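Pgp2 (PDB 6XJ6) trims peptidoglycan, probably as an LD-carboxypeptidase of the YkuD family, and helps give Campylobacter jejuni its helical cell shape. Local coordinates at residues A[51-56]-A[145-150]; A[65-70]-A[109-114]; A[231-236]-A[254-259]. All blocks are in the same frame, centred on the assembly; numbering follows the deposited sequence.

Contact 1. Residues A[51-56]-A[145-150]; sequences KDFEQK and EKFAQV
A classic beta bulge lies at the point of contact: Asp52 and Phe53 both face Val41 on the neighbouring strand 38-45, so two consecutive side chains of the edge strand 48-56 point toward the same helix. Phe53 contributes the largest share of the contact surface. With CG anti to the backbone N (chi1 176°), its ring reaches the helix between Lys146 and Phe147. The Phe147 CB methylene sits over one face, displaced toward the rim, 4.2 Å from the centroid of the Phe53 ring, a CH-pi contact. The Phe147 ring, also anti to its backbone N, turns its edge toward the same ring in a T-shaped pair, the planes at 80°. At the edge of the Phe53 ring, in its plane, Lys146 CG approaches CD1 to 3.8 Å. In the L,D-transpeptidase (YkuD) catalytic domain this contact lays helix 141-151 on the outer strand of the five-stranded mixed sheet, the two segments running roughly antiparallel. Phe147 and Val150 also touch Val41, and the Phe147 ring meets Phe97 edge-to-face, which extends the aromatic packing to strand 97-98. At the other end of the helix segment, Val150 CG1, anti to its backbone N, presses on Asp52 CB at 3.5 Å, while the Asp52 carboxylate is held by a salt bridge to Arg50. No direct hydrogen bond joins the segments. Instead the extended Lys146 chain, exposed on the surface, passes obliquely by the Phe53 ring and brings CE to 3.4 Å from Asp52 O, and its NZ donates to water 1 at 2.9 Å. The same water accepts from Glu54 N at 3.0 Å, bridging the lysine to the backbone. Glu54 itself turns away from the helix, its OE1 in salt bridges with Lys51 NZ at 2.8 Å and with Arg40.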
# COMPACT_ATOMS: atom_id res chain seq x y z
N LYS A 51 9.82 -17.19 3.63
CA LYS A 51 9.71 -16.61 4.96
C LYS A 51 11.11 -16.45 5.55
O LYS A 51 11.82 -17.44 5.76
CB LYS A 51 8.84 -17.48 5.87
CG LYS A 51 8.53 -16.82 7.20
CD LYS A 51 7.42 -17.54 7.96
CE LYS A 51 7.89 -18.87 8.51
NZ LYS A 51 6.79 -19.57 9.24
N ASP A 52 11.50 -15.20 5.81
CA ASP A 52 12.83 -14.87 6.30
C ASP A 52 12.86 -14.52 7.78
O ASP A 52 13.95 -14.50 8.36
CB ASP A 52 13.41 -13.68 5.52
CG ASP A 52 13.79 -14.05 4.11
OD1 ASP A 52 13.98 -15.25 3.84
OD2 ASP A 52 13.91 -13.13 3.27
N PHE A 53 11.71 -14.24 8.38
CA PHE A 53 11.66 -13.85 9.78
C PHE A 53 10.26 -14.13 10.31
O PHE A 53 9.27 -14.01 9.58
CB PHE A 53 12.00 -12.36 9.97
CG PHE A 53 11.87 -11.89 11.40
CD1 PHE A 53 12.96 -11.92 12.24
CD2 PHE A 53 10.67 -11.41 11.89
CE1 PHE A 53 12.86 -11.50 13.55
CE2 PHE A 53 10.56 -10.99 13.20
CZ PHE A 53 11.65 -11.03 14.03
N GLU A 54 10.20 -14.49 11.58
CA GLU A 54 8.92 -14.68 12.24
C GLU A 54 9.09 -14.45 13.74
O GLU A 54 10.07 -14.92 14.34
CB GLU A 54 8.40 -16.10 11.99
CG GLU A 54 7.15 -16.45 12.77
CD GLU A 54 6.72 -17.87 12.49
OE1 GLU A 54 6.05 -18.08 11.45
OE2 GLU A 54 7.09 -18.77 13.27
N GLN A 55 8.14 -13.74 14.33
CA GLN A 55 8.00 -13.74 15.78
C GLN A 55 6.53 -13.87 16.14
O GLN A 55 5.69 -13.17 15.57
CB GLN A 55 8.58 -12.50 16.46
CG GLN A 55 8.76 -12.72 17.96
CD GLN A 55 8.82 -11.44 18.76
OE1 GLN A 55 9.80 -10.70 18.71
NE2 GLN A 55 7.76 -11.18 19.53
N LYS A 56 6.24 -14.77 17.07
CA LYS A 56 4.90 -14.90 17.63
C LYS A 56 4.82 -14.14 18.95
O LYS A 56 5.84 -13.72 19.52
CB LYS A 56 4.55 -16.39 17.79
CG LYS A 56 4.68 -17.17 16.47
CD LYS A 56 4.26 -18.64 16.57
CE LYS A 56 4.40 -19.33 15.22
NZ LYS A 56 4.15 -20.80 15.28
N GLU A 145 17.92 -7.73 15.86
CA GLU A 145 19.07 -7.80 14.97
C GLU A 145 18.75 -8.64 13.74
O GLU A 145 19.10 -8.27 12.62
CB GLU A 145 20.29 -8.35 15.70
CG GLU A 145 20.91 -7.38 16.69
CD GLU A 145 21.42 -6.11 16.02
OE1 GLU A 145 21.51 -6.09 14.77
OE2 GLU A 145 21.74 -5.15 16.74
N LYS A 146 18.06 -9.77 13.93
CA LYS A 146 17.69 -10.60 12.79
C LYS A 146 16.69 -9.88 11.90
O LYS A 146 16.82 -9.90 10.67
CB LYS A 146 17.12 -11.94 13.25
CG LYS A 146 16.65 -12.81 12.08
CD LYS A 146 16.18 -14.20 12.50
CE LYS A 146 15.73 -15.00 11.27
NZ LYS A 146 15.37 -16.41 11.59
N PHE A 147 15.69 -9.22 12.49
CA PHE A 147 14.76 -8.43 11.70
C PHE A 147 15.50 -7.38 10.87
O PHE A 147 15.25 -7.22 9.67
CB PHE A 147 13.73 -7.77 12.62
CG PHE A 147 12.74 -6.91 11.89
CD1 PHE A 147 12.97 -5.56 11.71
CD2 PHE A 147 11.58 -7.47 11.38
CE1 PHE A 147 12.07 -4.77 11.02
CE2 PHE A 147 10.67 -6.69 10.70
CZ PHE A 147 10.91 -5.33 10.52
N ALA A 148 16.45 -6.67 11.50
CA ALA A 148 17.18 -5.63 10.79
C ALA A 148 17.98 -6.20 9.63
O ALA A 148 18.03 -5.59 8.55
CB ALA A 148 18.11 -4.90 11.76
N GLN A 149 18.60 -7.37 9.82
CA GLN A 149 19.37 -7.99 8.76
C GLN A 149 18.48 -8.37 7.58
O GLN A 149 18.88 -8.24 6.42
CB GLN A 149 20.10 -9.22 9.30
CG GLN A 149 21.17 -8.89 10.33
CD GLN A 149 21.75 -10.13 10.98
OE1 GLN A 149 21.27 -11.24 10.76
NE2 GLN A 149 22.80 -9.95 11.77
N VAL A 150 17.26 -8.83 7.86
CA VAL A 150 16.38 -9.30 6.79
C VAL A 150 15.86 -8.14 5.96
O VAL A 150 15.63 -8.29 4.75
CB VAL A 150 15.23 -10.16 7.37
CG1 VAL A 150 14.15 -10.40 6.32
CG2 VAL A 150 15.77 -11.49 7.88
O HOH W 1 12.67 -15.82 12.51

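Contact 2. Residues A[65-70]-A[109-114]; sequences DKKIEG and QGKTGG
Lys111 places CG anti to its carbonyl carbon (chi1 -67°) and then runs fully extended to NZ, while Asp65 holds CG anti to the backbone N, so the two side chains cross at about a right angle. They join two irregular loops of the YkuD catalytic domain, one between strands 48-56 and 77-80, the other leading from helix 104-108, closed by a Schellman motif at Gly110, to strand 117-119. Lys111 NZ lies 3.2 Å from Asp65 OD1, above the carboxylate plane, and makes a weaker bond to OD2. Lys67 NZ takes the anti lone pair of Asp65 OD2 at 3.1 Å, completing a salt-bridge network in which one carboxylate serves two ammonium groups. This shared negative charge probably eases the repulsion between the lysines. On its way the Lys111 chain passes the backbone of the facing loop, with CE 3.2 Å from Lys66 O.

Next along the chain, the backbones themselves are joined: Thr112 N donates to Lys67 O at 3.0 Å, and water 4 donates to the same carbonyl oxygen. Thr112 OG1, in the crowded position between its backbone N and carbonyl carbon, accepts from Glu69 N at 3.1 Å, alongside Ile68. Gly113 CA, at positive phi, packs against the Lys66 CE methylene, and Glu69 OE1 lies 3.4 Å from the same Gly113 CA. Lys66 stretches out before bending at its last torsion, and its NZ bonds Ile68 O and forms a salt bridge with Asp71, whose other oxygen accepts from Lys67 N and Ile68 N. Gly114, near the predicted nucleophile Cys136, lies at the far end of the contact. There water 3 accepts from Lys66 NZ and Gly114 N and lies 2.7 Å from Glu69 OE1.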
# COMPACT_ATOMS: atom_id res chain seq x y z
N ASP A 65 -9.73 -0.09 13.52
CA ASP A 65 -9.14 0.77 12.50
C ASP A 65 -8.64 2.06 13.14
O ASP A 65 -9.39 2.75 13.83
CB ASP A 65 -10.25 1.07 11.48
CG ASP A 65 -9.76 1.78 10.23
OD1 ASP A 65 -8.73 1.37 9.65
OD2 ASP A 65 -10.44 2.75 9.82
N LYS A 66 -7.36 2.39 12.92
CA LYS A 66 -6.84 3.66 13.43
C LYS A 66 -7.49 4.83 12.70
O LYS A 66 -7.69 4.79 11.48
CB LYS A 66 -5.32 3.76 13.27
CG LYS A 66 -4.76 5.08 13.87
CD LYS A 66 -3.24 5.14 13.92
CE LYS A 66 -2.75 6.47 14.52
NZ LYS A 66 -3.09 6.62 15.96
N LYS A 67 -7.80 5.87 13.45
CA LYS A 67 -8.47 7.04 12.90
C LYS A 67 -7.77 8.34 13.26
O LYS A 67 -7.72 9.26 12.44
CB LYS A 67 -9.92 7.12 13.42
CG LYS A 67 -10.73 5.86 13.22
CD LYS A 67 -11.26 5.74 11.80
CE LYS A 67 -12.31 4.65 11.72
NZ LYS A 67 -12.91 4.53 10.36
N ILE A 68 -7.23 8.46 14.48
CA ILE A 68 -6.78 9.74 14.99
C ILE A 68 -5.54 9.56 15.85
O ILE A 68 -5.29 8.50 16.43
CB ILE A 68 -7.86 10.48 15.81
CG1 ILE A 68 -8.36 9.61 16.97
CG2 ILE A 68 -9.00 10.90 14.90
CD1 ILE A 68 -9.19 10.37 17.99
N GLU A 69 -4.76 10.64 15.94
CA GLU A 69 -3.77 10.77 16.99
C GLU A 69 -4.44 10.55 18.35
O GLU A 69 -5.44 11.19 18.68
CB GLU A 69 -3.17 12.17 16.93
CG GLU A 69 -2.22 12.52 18.07
CD GLU A 69 -0.95 11.71 18.05
OE1 GLU A 69 -0.62 11.15 16.99
OE2 GLU A 69 -0.27 11.64 19.09
N GLY A 70 -3.89 9.62 19.13
CA GLY A 70 -4.34 9.40 20.48
C GLY A 70 -5.25 8.21 20.68
O GLY A 70 -5.57 7.89 21.84
N GLN A 109 -9.16 10.40 3.72
CA GLN A 109 -10.27 10.02 4.58
C GLN A 109 -10.31 10.82 5.87
O GLN A 109 -11.20 10.60 6.69
CB GLN A 109 -10.18 8.53 4.91
CG GLN A 109 -10.45 7.64 3.73
CD GLN A 109 -10.29 6.17 4.05
OE1 GLN A 109 -9.72 5.81 5.09
NE2 GLN A 109 -10.78 5.31 3.17
N GLY A 110 -9.36 11.73 6.06
CA GLY A 110 -9.34 12.59 7.23
C GLY A 110 -8.67 12.00 8.45
O GLY A 110 -8.81 12.57 9.54
N LYS A 111 -7.96 10.89 8.32
CA LYS A 111 -7.29 10.29 9.45
C LYS A 111 -6.09 11.12 9.86
O LYS A 111 -5.49 11.84 9.05
CB LYS A 111 -6.81 8.88 9.10
CG LYS A 111 -7.93 7.89 8.86
CD LYS A 111 -7.35 6.50 8.73
CE LYS A 111 -8.41 5.47 8.43
NZ LYS A 111 -7.80 4.13 8.28
N THR A 112 -5.73 11.02 11.14
CA THR A 112 -4.59 11.74 11.69
C THR A 112 -3.74 10.78 12.52
O THR A 112 -4.07 9.61 12.71
CB THR A 112 -5.02 12.93 12.54
OG1 THR A 112 -5.83 12.48 13.64
CG2 THR A 112 -5.80 13.94 11.70
N GLY A 113 -2.64 11.31 13.02
CA GLY A 113 -1.70 10.53 13.78
C GLY A 113 -0.43 10.28 12.99
O GLY A 113 -0.20 10.83 11.91
N GLY A 114 0.40 9.41 13.55
CA GLY A 114 1.72 9.18 13.02
C GLY A 114 2.54 8.42 14.05
O GLY A 114 2.00 7.89 15.02
O HOH W 2 -11.08 3.60 6.75
O HOH W 3 -0.88 8.57 16.39
O HOH W 4 -10.26 10.22 11.59

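Contact 3. Residues A[231-236]-A[254-259]; sequences IKFSDI and FYEDYY
Four backbone hydrogen bonds join the antiparallel strands, a reciprocal pair between Lys232 and Asp257 and another between Ser234 and Tyr255. Asp257 N reaches Lys232 O at 2.8 Å, nearly along the C=O axis. Ser234 OG, in the crowded position between its backbone N and carbonyl carbon (chi1 65°), donates to the syn lone pair of Asp257 OD2 at 3.0 Å, and Arg266 holds the other carboxylate oxygen in a salt bridge. Tyr255 is on that same face; Asp235, at the corner of the chain, lies alongside its ring, which makes a cation-pi contact with Arg266. On the face that carries Phe233 and Glu256, Phe254 CE1 sits over the centre of the Phe233 ring, the two rings inclined at 34° with centroids 4.3 Å apart. Ile231 CD1 packs obliquely on Glu256 CG at 3.5 Å, and Ile236 CG1 meets Phe254 CB at 3.7 Å, just past the corner. This hairpin belongs to the curved antiparallel sheet of the NTF2-like domain: strand 263-275 pairs with the other side of 254-259, while Ile231, Phe233 and Ile236 touch the long helix 170-188.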
# COMPACT_ATOMS: atom_id res chain seq x y z
N ILE A 231 2.80 8.48 -22.71
CA ILE A 231 3.00 8.15 -21.31
C ILE A 231 3.35 6.67 -21.19
O ILE A 231 2.77 5.83 -21.89
CB ILE A 231 1.73 8.50 -20.49
CG1 ILE A 231 1.90 8.09 -19.03
CG2 ILE A 231 0.50 7.84 -21.11
CD1 ILE A 231 0.83 8.67 -18.12
N LYS A 232 4.30 6.36 -20.31
CA LYS A 232 4.71 4.99 -20.04
C LYS A 232 4.68 4.72 -18.55
O LYS A 232 5.09 5.56 -17.74
CB LYS A 232 6.13 4.74 -20.56
CG LYS A 232 6.20 4.39 -22.03
CD LYS A 232 7.64 4.32 -22.52
CE LYS A 232 8.10 5.66 -23.08
NZ LYS A 232 9.55 5.91 -22.81
N PHE A 233 4.17 3.54 -18.18
CA PHE A 233 4.18 3.07 -16.80
C PHE A 233 5.29 2.04 -16.64
O PHE A 233 5.51 1.21 -17.53
CB PHE A 233 2.85 2.42 -16.42
CG PHE A 233 1.69 3.36 -16.33
CD1 PHE A 233 1.84 4.73 -16.49
CD2 PHE A 233 0.41 2.86 -16.09
CE1 PHE A 233 0.74 5.58 -16.40
CE2 PHE A 233 -0.68 3.70 -16.00
CZ PHE A 233 -0.52 5.06 -16.16
N SER A 234 5.99 2.10 -15.51
CA SER A 234 7.01 1.11 -15.21
C SER A 234 7.04 0.87 -13.71
O SER A 234 6.41 1.58 -12.93
CB SER A 234 8.38 1.53 -15.74
OG SER A 234 8.85 2.69 -15.10
N ASP A 235 7.77 -0.17 -13.31
CA ASP A 235 7.95 -0.54 -11.91
C ASP A 235 6.61 -0.71 -11.20
O ASP A 235 6.38 -0.17 -10.12
CB ASP A 235 8.84 0.48 -11.19
CG ASP A 235 9.33 -0.02 -9.83
OD1 ASP A 235 9.44 -1.24 -9.64
OD2 ASP A 235 9.61 0.83 -8.96
N ILE A 236 5.71 -1.47 -11.81
CA ILE A 236 4.36 -1.62 -11.27
C ILE A 236 4.37 -2.63 -10.14
O ILE A 236 4.81 -3.77 -10.30
CB ILE A 236 3.37 -2.03 -12.37
CG1 ILE A 236 3.32 -0.96 -13.47
CG2 ILE A 236 1.97 -2.22 -11.77
CD1 ILE A 236 2.62 -1.44 -14.73
N PHE A 254 3.45 2.81 -9.24
CA PHE A 254 4.20 2.71 -10.48
C PHE A 254 4.86 4.05 -10.75
O PHE A 254 4.49 5.07 -10.16
CB PHE A 254 3.30 2.31 -11.66
CG PHE A 254 2.09 3.19 -11.85
CD1 PHE A 254 2.11 4.25 -12.72
CD2 PHE A 254 0.92 2.93 -11.14
CE1 PHE A 254 1.00 5.05 -12.89
CE2 PHE A 254 -0.19 3.73 -11.30
CZ PHE A 254 -0.16 4.78 -12.18
N TYR A 255 5.85 4.02 -11.64
CA TYR A 255 6.47 5.23 -12.15
C TYR A 255 5.76 5.66 -13.42
O TYR A 255 5.43 4.82 -14.27
CB TYR A 255 7.95 5.00 -12.49
CG TYR A 255 8.88 4.86 -11.31
CD1 TYR A 255 9.66 3.73 -11.16
CD2 TYR A 255 9.00 5.88 -10.37
CE1 TYR A 255 10.53 3.59 -10.09
CE2 TYR A 255 9.87 5.75 -9.30
CZ TYR A 255 10.62 4.61 -9.16
OH TYR A 255 11.49 4.49 -8.09
N GLU A 256 5.54 6.96 -13.55
CA GLU A 256 4.95 7.56 -14.73
C GLU A 256 6.07 8.25 -15.47
O GLU A 256 6.71 9.15 -14.93
CB GLU A 256 3.89 8.57 -14.30
CG GLU A 256 3.01 9.08 -15.40
CD GLU A 256 1.76 9.74 -14.86
OE1 GLU A 256 1.81 10.94 -14.54
OE2 GLU A 256 0.74 9.03 -14.72
N ASP A 257 6.34 7.82 -16.71
CA ASP A 257 7.47 8.30 -17.49
C ASP A 257 6.95 9.02 -18.73
O ASP A 257 6.01 8.57 -19.38
CB ASP A 257 8.39 7.15 -17.91
CG ASP A 257 9.06 6.47 -16.73
OD1 ASP A 257 9.51 7.18 -15.80
OD2 ASP A 257 9.15 5.22 -16.73
N TYR A 258 7.60 10.14 -19.06
CA TYR A 258 7.19 10.93 -20.21
C TYR A 258 8.41 11.67 -20.73
O TYR A 258 9.16 12.27 -19.95
CB TYR A 258 6.10 11.94 -19.82
N TYR A 259 8.62 11.62 -22.04
CA TYR A 259 9.72 12.31 -22.69
C TYR A 259 9.25 13.66 -23.19
O TYR A 259 8.17 13.77 -23.79
CB TYR A 259 10.26 11.48 -23.86

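In the fold
Contacts 1 and 2 belong to the catalytic domain, with contact 2 nested in the chain loop that contact 1 closes, yet their nearest atoms are about 16 Å apart. Contact 3 lies in the NTF2-like domain, its centre 31 Å from that of contact 2 and on the opposite side of the chain's centre. Contact 1, partly buried, joins helix to sheet by aromatic packing with a single water bridge. Contact 2 lies at the surface, where two loops without regular structure rely on charged side chains, backbone bonds and waters. Contact 3, also largely at the surface, pairs adjacent strands of one hairpin by regular backbone bonding, with a serine-aspartate bond on one face and packed phenylalanine rings on the other.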